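Ras-interacting protein 1 (Homo sapiens, PDB 5KHO) acts as a vascular-specific regulator of GTPase signaling, cell architecture and adhesion in blood vessel formation, this piece being its Ras-associating domain. Local coordinates at residues V35-R40 and R44-E49; A72-D77 and E129-L134; D77-P82 and W113-G118; R98-S103 and L107-L112. One frame throughout, in Å; residues are numbered along the deposited sequence.

Contact 1 of 4, residues V35-R40 and R44-E49; sequences VLATAR and RELVAE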
# COMPACT_ATOMS: atom_id res chain seq x y z
N VAL B 35 -5.27 -6.57 -18.61
CA VAL B 35 -4.90 -5.58 -19.62
C VAL B 35 -3.41 -5.20 -19.55
O VAL B 35 -2.75 -5.39 -18.51
CB VAL B 35 -5.79 -4.31 -19.52
CG1 VAL B 35 -7.24 -4.62 -19.84
CG2 VAL B 35 -5.71 -3.66 -18.14
N LEU B 36 -2.88 -4.69 -20.66
CA LEU B 36 -1.54 -4.11 -20.68
C LEU B 36 -1.59 -2.70 -20.13
O LEU B 36 -2.49 -1.92 -20.47
CB LEU B 36 -0.97 -4.11 -22.10
CG LEU B 36 -0.26 -5.40 -22.52
CD1 LEU B 36 -0.50 -5.68 -24.00
CD2 LEU B 36 1.23 -5.36 -22.19
N ALA B 37 -0.63 -2.37 -19.27
CA ALA B 37 -0.53 -1.02 -18.73
C ALA B 37 0.90 -0.50 -18.75
O ALA B 37 1.86 -1.22 -18.40
CB ALA B 37 -1.12 -0.96 -17.33
N THR B 38 1.05 0.75 -19.17
CA THR B 38 2.34 1.42 -19.18
C THR B 38 2.50 2.21 -17.87
O THR B 38 1.64 2.10 -16.99
CB THR B 38 2.51 2.31 -20.45
OG1 THR B 38 1.54 3.37 -20.45
CG2 THR B 38 2.35 1.46 -21.71
N ALA B 39 3.58 2.97 -17.73
CA ALA B 39 3.72 3.88 -16.59
C ALA B 39 2.81 5.11 -16.73
O ALA B 39 2.52 5.80 -15.74
CB ALA B 39 5.16 4.31 -16.40
N ARG B 40 2.34 5.37 -17.95
CA ARG B 40 1.49 6.52 -18.28
C ARG B 40 -0.00 6.18 -18.40
O ARG B 40 -0.84 7.09 -18.40
CB ARG B 40 1.99 7.21 -19.55
CG ARG B 40 2.97 8.34 -19.31
CD ARG B 40 3.94 8.55 -20.48
NE ARG B 40 3.34 8.38 -21.82
CZ ARG B 40 2.58 9.28 -22.45
NH1 ARG B 40 2.11 8.99 -23.66
NH2 ARG B 40 2.28 10.45 -21.91
N ARG B 44 -8.87 5.56 -16.04
CA ARG B 44 -10.03 5.66 -16.94
C ARG B 44 -9.79 4.92 -18.26
O ARG B 44 -10.70 4.24 -18.77
CB ARG B 44 -10.43 7.12 -17.20
CG ARG B 44 -11.93 7.32 -17.44
CD ARG B 44 -12.21 8.36 -18.51
NE ARG B 44 -13.64 8.66 -18.64
CZ ARG B 44 -14.21 9.18 -19.73
NH1 ARG B 44 -13.50 9.48 -20.81
NH2 ARG B 44 -15.52 9.42 -19.73
N GLU B 45 -8.57 5.04 -18.79
CA GLU B 45 -8.13 4.25 -19.93
C GLU B 45 -8.29 2.75 -19.69
O GLU B 45 -8.75 2.03 -20.57
CB GLU B 45 -6.68 4.56 -20.28
CG GLU B 45 -6.49 5.79 -21.16
CD GLU B 45 -5.03 6.22 -21.26
OE1 GLU B 45 -4.13 5.47 -20.82
OE2 GLU B 45 -4.79 7.33 -21.80
N LEU B 46 -7.92 2.30 -18.49
CA LEU B 46 -7.99 0.87 -18.18
C LEU B 46 -9.40 0.38 -17.87
O LEU B 46 -9.71 -0.77 -18.15
CB LEU B 46 -7.00 0.48 -17.07
CG LEU B 46 -5.50 0.72 -17.29
CD1 LEU B 46 -4.75 0.05 -16.17
CD2 LEU B 46 -4.97 0.24 -18.64
N VAL B 47 -10.26 1.26 -17.33
CA VAL B 47 -11.68 0.94 -17.12
C VAL B 47 -12.34 0.70 -18.49
O VAL B 47 -13.07 -0.29 -18.67
CB VAL B 47 -12.42 2.03 -16.28
CG1 VAL B 47 -13.92 1.79 -16.25
CG2 VAL B 47 -11.90 2.05 -14.85
N ALA B 48 -12.03 1.58 -19.44
CA ALA B 48 -12.50 1.46 -20.82
C ALA B 48 -12.10 0.15 -21.52
O ALA B 48 -12.95 -0.48 -22.14
CB ALA B 48 -12.08 2.68 -21.64
N GLU B 49 -10.83 -0.25 -21.41
CA GLU B 49 -10.34 -1.51 -22.01
C GLU B 49 -10.85 -2.75 -21.27
O GLU B 49 -11.05 -3.79 -21.89
CB GLU B 49 -8.81 -1.57 -22.09
CG GLU B 49 -8.29 -2.56 -23.13
CD GLU B 49 -6.81 -2.91 -22.99
OE1 GLU B 49 -5.97 -1.99 -22.83
OE2 GLU B 49 -6.47 -4.11 -23.05
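L46 of helix 43-54 makes most of the apolar contact with V35 and A37, and its two methyls divide the work. L46 CD2 reaches V35 CG2 at 4.0 Å and also sits 3.8 Å from L36 O, while L46 CD1 meets A37 CB at 3.9 Å. All three side chains are buried, and strand 18-22 continues the packing, with I21 against V35 and L19 against both A37 and L46.

A second kind of contact is mixed in character. E49 and V35 lie flank to flank, their side chains pointing opposite ways; with CG anti to the backbone N (chi1 -158°) and the chain extended beyond, the carboxylate lies alongside the valine, E49 OE2 being 3.3 Å from V35 CG1. That methyl is no polar partner: OE2 forms a salt bridge with R53 one turn further along the helix. With an alanine in place of E49, R53 would probably lose its carboxylate mate and the flank of V35 would be uncovered.

No hydrogen bond joins the two segments. The side chain of L36 packs on V18 and on an apolar side chain of another protein's chain. A helix laid back on the second strand of a hairpin is the beta-beta-alpha opening of the ubiquitin-like fold to which Ras-associating domains belong.

Contact 2 of 4, residues A72-D77 and E129-L134; sequences AFALCD and EEARRL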
# COMPACT_ATOMS: atom_id res chain seq x y z
N ALA B 72 -19.74 4.96 -15.10
CA ALA B 72 -20.53 4.17 -14.16
C ALA B 72 -19.71 3.09 -13.46
O ALA B 72 -20.17 2.50 -12.47
CB ALA B 72 -21.72 3.55 -14.87
N PHE B 73 -18.51 2.83 -13.99
CA PHE B 73 -17.60 1.81 -13.44
C PHE B 73 -16.30 2.37 -12.86
O PHE B 73 -15.83 3.44 -13.25
CB PHE B 73 -17.30 0.74 -14.49
CG PHE B 73 -18.45 -0.19 -14.75
CD1 PHE B 73 -18.65 -1.31 -13.96
CD2 PHE B 73 -19.34 0.07 -15.80
CE1 PHE B 73 -19.72 -2.17 -14.20
CE2 PHE B 73 -20.41 -0.78 -16.04
CZ PHE B 73 -20.60 -1.90 -15.25
N ALA B 74 -15.73 1.60 -11.93
CA ALA B 74 -14.60 2.02 -11.11
C ALA B 74 -13.47 0.99 -11.07
O ALA B 74 -13.72 -0.22 -10.97
CB ALA B 74 -15.08 2.31 -9.69
N LEU B 75 -12.24 1.47 -11.14
CA LEU B 75 -11.10 0.60 -10.91
C LEU B 75 -10.69 0.68 -9.44
O LEU B 75 -10.43 1.77 -8.91
CB LEU B 75 -9.93 0.93 -11.86
CG LEU B 75 -8.75 -0.05 -11.95
CD1 LEU B 75 -9.18 -1.50 -12.17
CD2 LEU B 75 -7.81 0.40 -13.05
N CYS B 76 -10.63 -0.48 -8.80
CA CYS B 76 -10.48 -0.55 -7.36
C CYS B 76 -9.23 -1.29 -6.91
O CYS B 76 -8.95 -2.38 -7.40
CB CYS B 76 -11.72 -1.19 -6.74
SG CYS B 76 -13.25 -0.32 -7.17
N ASP B 77 -8.50 -0.67 -5.98
CA ASP B 77 -7.40 -1.29 -5.27
C ASP B 77 -7.99 -1.99 -4.06
O ASP B 77 -8.29 -1.35 -3.04
CB ASP B 77 -6.36 -0.22 -4.87
CG ASP B 77 -4.99 -0.82 -4.46
OD1 ASP B 77 -4.83 -2.06 -4.31
OD2 ASP B 77 -4.06 -0.01 -4.28
N GLU B 129 -21.03 3.04 -7.91
CA GLU B 129 -21.83 3.13 -6.68
C GLU B 129 -21.62 2.01 -5.64
O GLU B 129 -21.46 2.30 -4.45
CB GLU B 129 -23.31 3.36 -6.99
CG GLU B 129 -23.63 4.83 -7.23
CD GLU B 129 -22.90 5.78 -6.27
OE1 GLU B 129 -22.96 5.59 -5.03
OE2 GLU B 129 -22.27 6.72 -6.78
N GLU B 130 -21.60 0.75 -6.09
CA GLU B 130 -21.16 -0.38 -5.27
C GLU B 130 -19.82 -0.07 -4.58
O GLU B 130 -19.67 -0.26 -3.36
CB GLU B 130 -21.04 -1.62 -6.15
CG GLU B 130 -20.94 -2.95 -5.41
CD GLU B 130 -20.56 -4.13 -6.31
OE1 GLU B 130 -20.22 -5.21 -5.77
OE2 GLU B 130 -20.58 -4.00 -7.56
N ALA B 131 -18.88 0.46 -5.36
CA ALA B 131 -17.50 0.71 -4.96
C ALA B 131 -17.35 1.84 -3.94
O ALA B 131 -16.67 1.68 -2.92
CB ALA B 131 -16.65 0.98 -6.18
N ARG B 132 -17.99 2.98 -4.23
CA ARG B 132 -18.01 4.16 -3.35
C ARG B 132 -18.64 3.83 -1.99
O ARG B 132 -18.21 4.37 -0.97
CB ARG B 132 -18.67 5.35 -4.08
CG ARG B 132 -19.24 6.47 -3.21
CD ARG B 132 -19.47 7.78 -3.96
NE ARG B 132 -20.05 7.63 -5.30
CZ ARG B 132 -19.52 8.13 -6.42
NH1 ARG B 132 -20.12 7.93 -7.59
NH2 ARG B 132 -18.40 8.84 -6.37
N ARG B 133 -19.62 2.92 -1.98
CA ARG B 133 -20.21 2.38 -0.74
C ARG B 133 -19.21 1.56 0.07
O ARG B 133 -18.98 1.87 1.24
CB ARG B 133 -21.47 1.53 -1.02
CG ARG B 133 -22.02 0.79 0.20
CD ARG B 133 -23.34 0.07 -0.09
NE ARG B 133 -23.19 -1.11 -0.94
CZ ARG B 133 -22.93 -2.34 -0.49
NH1 ARG B 133 -22.77 -2.56 0.81
NH2 ARG B 133 -22.81 -3.36 -1.35
N LEU B 134 -18.63 0.54 -0.56
CA LEU B 134 -17.64 -0.33 0.10
C LEU B 134 -16.39 0.42 0.54
O LEU B 134 -15.80 0.07 1.56
CB LEU B 134 -17.25 -1.53 -0.78
CG LEU B 134 -18.35 -2.50 -1.23
CD1 LEU B 134 -17.87 -3.35 -2.40
CD2 LEU B 134 -18.88 -3.37 -0.10
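A74 of strand 73-80 and A131 of helix 128-136 bring the two backbones together, their CA atoms 6.9 Å apart, a close approach that small side chains permit. A131 CB is the single point touched from the strand: it lies 4.1 Å from A74 CB and 3.8 Å from C76 SG. The sulfur gets there because it stands anti to its own carbonyl carbon, beside the backbone N (chi1 -56°). All three residues are buried, and V99 of the neighbouring strand 96-99 packs against each of them.

On the exposed side of the helix a salt bridge links residues one turn apart. R132 grips E129 side-on with two nitrogens that converge on one oxygen: R132 NH1 is 2.6 Å and R132 NE 2.8 Å from E129 OE2. That oxygen lies almost in the guanidinium plane, only 5° out of it, an arrangement that ties the end of R132 to its own helix.

F73 and L75 turn to the other face of the sheet, where both pack on V47 of helix 43-54. The strand is thus a layer between two helices: the ubiquitin-like sheet carries its usual helix on one face and here a further helix, following strand 120-127, on the other.

Contact 3 of 4, residues D77-P82 and W113-G118; sequences DALGRP and WRARPG
L79 holds CG anti to its carbonyl carbon (chi1 -49°) and continues nearly extended (chi2 158°), which carries L79 CD2 to A115 CB at 3.7 Å; both residues are buried. The contact joins the far end of strand 73-80, a strand of the ubiquitin-like sheet between 120-127 and 96-99, to the short strand 113-115 that follows helix 106-112. The touching parts run in similar directions, 21° apart, yet no hydrogen bond links them. Strand 113-115 finds its ladder elsewhere: R114 and A115 pair antiparallel with a strand of the second subunit, another copy of the protein, so the sheet is carried across the interface, consistent with the homodimerization known for this protein.

The same interface completes the surroundings of L79, which also packs on W113 of the second subunit, while W113 of this chain returns the contact to L79 of that copy. The two tryptophan-leucine contacts are thus reciprocal across the interface. Within segment 113-118, R114 NH1 hydrogen-bonds to W113 O at 3.2 Å, approaching from above the carbonyl plane.

Further along, the two segments meet again at the surface, through backbone on one side. The partner there is the carbonyl oxygen of G118, which across this contact meets R81 CG at 3.9 Å and, nearer, P82 CD at 3.4 Å from G118 O.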
# COMPACT_ATOMS: atom_id res chain seq x y z
N ASP B 77 -8.50 -0.67 -5.98
CA ASP B 77 -7.40 -1.29 -5.27
C ASP B 77 -7.99 -1.99 -4.06
O ASP B 77 -8.29 -1.35 -3.04
CB ASP B 77 -6.36 -0.22 -4.87
CG ASP B 77 -4.99 -0.82 -4.46
OD1 ASP B 77 -4.83 -2.06 -4.31
OD2 ASP B 77 -4.06 -0.01 -4.28
N ALA B 78 -8.20 -3.29 -4.18
CA ALA B 78 -8.85 -4.09 -3.13
C ALA B 78 -7.85 -4.83 -2.23
O ALA B 78 -6.73 -5.12 -2.65
CB ALA B 78 -9.82 -5.08 -3.75
N LEU B 79 -8.28 -5.12 -1.00
CA LEU B 79 -7.46 -5.78 0.02
C LEU B 79 -8.29 -6.71 0.91
O LEU B 79 -9.49 -6.49 1.11
CB LEU B 79 -6.79 -4.75 0.93
CG LEU B 79 -6.02 -3.53 0.42
CD1 LEU B 79 -6.00 -2.50 1.53
CD2 LEU B 79 -4.61 -3.90 0.01
N GLY B 80 -7.63 -7.72 1.47
CA GLY B 80 -8.26 -8.62 2.44
C GLY B 80 -7.41 -9.84 2.72
O GLY B 80 -6.41 -10.07 2.04
N ARG B 81 -7.81 -10.61 3.73
CA ARG B 81 -7.21 -11.91 4.02
C ARG B 81 -7.55 -12.95 2.94
O ARG B 81 -8.60 -12.85 2.31
CB ARG B 81 -7.65 -12.39 5.41
CG ARG B 81 -6.66 -12.12 6.53
CD ARG B 81 -6.65 -10.67 7.00
NE ARG B 81 -7.54 -10.43 8.14
CZ ARG B 81 -8.72 -9.82 8.08
NH1 ARG B 81 -9.21 -9.36 6.93
NH2 ARG B 81 -9.43 -9.68 9.20
N PRO B 82 -6.64 -13.93 2.71
CA PRO B 82 -6.98 -15.04 1.81
C PRO B 82 -7.43 -16.30 2.56
O PRO B 82 -8.06 -17.18 1.98
CB PRO B 82 -5.67 -15.30 1.05
CG PRO B 82 -4.61 -14.53 1.78
CD PRO B 82 -5.20 -13.94 3.02
N TRP B 113 3.21 0.54 -3.81
CA TRP B 113 2.59 0.21 -2.53
C TRP B 113 2.42 -1.30 -2.42
O TRP B 113 2.64 -2.02 -3.39
CB TRP B 113 1.22 0.90 -2.39
CG TRP B 113 1.31 2.34 -2.08
CD1 TRP B 113 1.47 2.90 -0.85
CD2 TRP B 113 1.26 3.43 -3.01
NE1 TRP B 113 1.52 4.27 -0.95
CE2 TRP B 113 1.40 4.63 -2.27
CE3 TRP B 113 1.10 3.52 -4.41
CZ2 TRP B 113 1.38 5.90 -2.86
CZ3 TRP B 113 1.09 4.79 -5.01
CH2 TRP B 113 1.23 5.97 -4.23
N ARG B 114 2.05 -1.76 -1.24
CA ARG B 114 1.82 -3.17 -0.95
C ARG B 114 0.83 -3.26 0.16
O ARG B 114 0.71 -2.34 0.95
CB ARG B 114 3.13 -3.84 -0.52
CG ARG B 114 3.73 -4.69 -1.61
CD ARG B 114 5.21 -4.43 -1.73
NE ARG B 114 5.79 -5.15 -2.87
CZ ARG B 114 5.77 -4.72 -4.14
NH1 ARG B 114 5.18 -3.58 -4.48
NH2 ARG B 114 6.34 -5.47 -5.07
N ALA B 115 0.11 -4.37 0.22
CA ALA B 115 -0.76 -4.66 1.37
C ALA B 115 0.10 -4.85 2.62
O ALA B 115 1.29 -5.17 2.51
CB ALA B 115 -1.62 -5.88 1.09
N ARG B 116 -0.49 -4.63 3.80
CA ARG B 116 0.13 -5.05 5.07
C ARG B 116 0.30 -6.59 5.11
O ARG B 116 -0.36 -7.30 4.34
CB ARG B 116 -0.64 -4.51 6.29
CG ARG B 116 -2.11 -4.88 6.40
CD ARG B 116 -2.47 -5.32 7.82
NE ARG B 116 -2.18 -4.31 8.84
CZ ARG B 116 -1.80 -4.58 10.09
NH1 ARG B 116 -1.64 -5.84 10.49
NH2 ARG B 116 -1.57 -3.59 10.93
N PRO B 117 1.23 -7.10 5.96
CA PRO B 117 1.47 -8.56 6.05
C PRO B 117 0.23 -9.44 6.28
O PRO B 117 -0.68 -9.06 7.03
CB PRO B 117 2.43 -8.67 7.23
CG PRO B 117 3.21 -7.40 7.16
CD PRO B 117 2.22 -6.35 6.74
N GLY B 118 0.22 -10.60 5.62
CA GLY B 118 -0.89 -11.57 5.69
C GLY B 118 -2.11 -11.22 4.86
O GLY B 118 -3.12 -11.95 4.90

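Contact 4 of 4, residues R98-S103 and L107-L112; sequences RVLGDS and LLVQEL
L100 and V109 mark the nearest approach of the two backbones, their CA atoms 8.9 Å apart, as the chain leaves strand 96-99 and returns in helix 106-112; the separation is bridged by side chains alone. V109 is the single residue of the helical segment that touches, and each of its methyls has its own partner. V109 CG1, anti to the backbone N (chi1 166°), sits 4.0 Å from R98 NH1, while V109 CG2 meets L100 CD2 at 4.4 Å, a loose apolar contact. Both strand-side partners and V109 itself are buried, and F123 of strand 120-127 lies against L100 and V109.

R98 reaches the valine with CG anti to its backbone N (chi1 -175°) and a bend at chi3, so its guanidinium presents an edge: V109 CG1 lies near the plane of the group, with neither face used for this touch. The polar partners of that group lie elsewhere: NH2 forms a salt bridge with E104, and NH1 a long, weak ion pair with D77. The dimer interface is close by, for R98 also packs on W113 of the second subunit.

The valine therefore screens one edge of a buried cation without offering it a polar partner. Charge balance probably rests mainly on E104, with D77 contributing at longer range, although R98 of the second subunit brings a like charge close and E104 of that subunit pairs only weakly with NE; L100 and V109 supply an apolar flank.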
# COMPACT_ATOMS: atom_id res chain seq x y z
N ARG B 98 -10.35 0.73 -2.41
CA ARG B 98 -10.17 2.13 -2.72
C ARG B 98 -10.43 2.35 -4.19
O ARG B 98 -9.89 1.63 -5.03
CB ARG B 98 -8.76 2.55 -2.37
CG ARG B 98 -8.49 4.02 -2.52
CD ARG B 98 -7.01 4.30 -2.29
NE ARG B 98 -6.55 5.26 -3.28
CZ ARG B 98 -5.80 4.96 -4.33
NH1 ARG B 98 -5.39 3.72 -4.53
NH2 ARG B 98 -5.45 5.91 -5.17
N VAL B 99 -11.25 3.35 -4.52
CA VAL B 99 -11.53 3.69 -5.91
C VAL B 99 -10.45 4.64 -6.39
O VAL B 99 -10.33 5.75 -5.89
CB VAL B 99 -12.92 4.34 -6.08
CG1 VAL B 99 -13.18 4.72 -7.54
CG2 VAL B 99 -14.01 3.40 -5.57
N LEU B 100 -9.67 4.18 -7.36
CA LEU B 100 -8.71 5.05 -8.04
C LEU B 100 -9.43 6.20 -8.72
O LEU B 100 -10.51 6.01 -9.30
CB LEU B 100 -7.91 4.25 -9.07
CG LEU B 100 -6.65 3.47 -8.64
CD1 LEU B 100 -6.93 2.39 -7.60
CD2 LEU B 100 -5.95 2.87 -9.86
N GLY B 101 -8.86 7.40 -8.63
CA GLY B 101 -9.28 8.52 -9.48
C GLY B 101 -8.90 8.24 -10.93
O GLY B 101 -8.00 7.44 -11.19
N ASP B 102 -9.57 8.90 -11.87
CA ASP B 102 -9.33 8.67 -13.31
C ASP B 102 -7.92 9.02 -13.78
O ASP B 102 -7.43 8.41 -14.72
CB ASP B 102 -10.33 9.44 -14.17
CG ASP B 102 -11.77 9.22 -13.75
OD1 ASP B 102 -12.15 8.08 -13.40
OD2 ASP B 102 -12.53 10.21 -13.79
N SER B 103 -7.30 10.01 -13.12
CA SER B 103 -5.95 10.50 -13.45
C SER B 103 -4.84 9.54 -13.02
O SER B 103 -3.73 9.57 -13.57
CB SER B 103 -5.69 11.86 -12.78
OG SER B 103 -6.55 12.86 -13.29
N LEU B 107 -0.43 1.10 -12.81
CA LEU B 107 0.80 0.32 -12.76
C LEU B 107 1.66 0.80 -11.59
O LEU B 107 2.23 -0.03 -10.88
CB LEU B 107 1.57 0.41 -14.08
CG LEU B 107 2.74 -0.56 -14.26
CD1 LEU B 107 2.24 -1.94 -14.65
CD2 LEU B 107 3.71 -0.03 -15.31
N LEU B 108 1.72 2.12 -11.40
CA LEU B 108 2.44 2.74 -10.28
C LEU B 108 1.80 2.44 -8.93
O LEU B 108 2.52 2.15 -7.97
CB LEU B 108 2.57 4.25 -10.49
CG LEU B 108 3.68 4.86 -11.36
CD1 LEU B 108 5.07 4.47 -10.86
CD2 LEU B 108 3.54 4.52 -12.84
N VAL B 109 0.47 2.50 -8.85
CA VAL B 109 -0.29 2.15 -7.64
C VAL B 109 0.05 0.74 -7.15
O VAL B 109 0.29 0.55 -5.95
CB VAL B 109 -1.83 2.36 -7.83
CG1 VAL B 109 -2.66 1.69 -6.72
CG2 VAL B 109 -2.17 3.84 -7.93
N GLN B 110 0.11 -0.24 -8.05
CA GLN B 110 0.51 -1.58 -7.60
C GLN B 110 2.01 -1.74 -7.38
O GLN B 110 2.42 -2.49 -6.50
CB GLN B 110 -0.08 -2.70 -8.46
CG GLN B 110 0.74 -3.16 -9.65
CD GLN B 110 0.57 -4.64 -9.95
OE1 GLN B 110 -0.54 -5.16 -10.02
NE2 GLN B 110 1.70 -5.32 -10.15
N GLU B 111 2.82 -1.02 -8.16
CA GLU B 111 4.28 -1.16 -8.08
C GLU B 111 4.89 -0.49 -6.85
O GLU B 111 5.87 -0.99 -6.31
CB GLU B 111 4.96 -0.68 -9.37
N LEU B 112 4.31 0.62 -6.39
CA LEU B 112 4.91 1.44 -5.32
C LEU B 112 4.36 1.20 -3.90
O LEU B 112 4.98 1.60 -2.91
CB LEU B 112 4.85 2.93 -5.66
CG LEU B 112 5.47 3.39 -6.98
CD1 LEU B 112 5.19 4.87 -7.18
CD2 LEU B 112 6.96 3.13 -7.07

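Overall arrangement
The four contacts tie the outer elements of one ubiquitin-like domain to a single mixed sheet of five strands. Contact 1 closes first along the chain, before strand 73-80 is reached; contact 2 spans the longest loop, and contact 3, then contact 4, fall within it. Contacts 2 and 3 share D77 on strand 73-80, their centres about 17 Å apart, and strand 96-99 of contact 4 hydrogen-bonds beside it. Contacts 1 and 4, centres about 11 Å apart, touch where A39 meets L108. Contacts 1 and 3 are farthest apart, about 22 Å between centres: one borders another protein's chain, the other the second subunit, consistent with the two partners using separate parts of the domain.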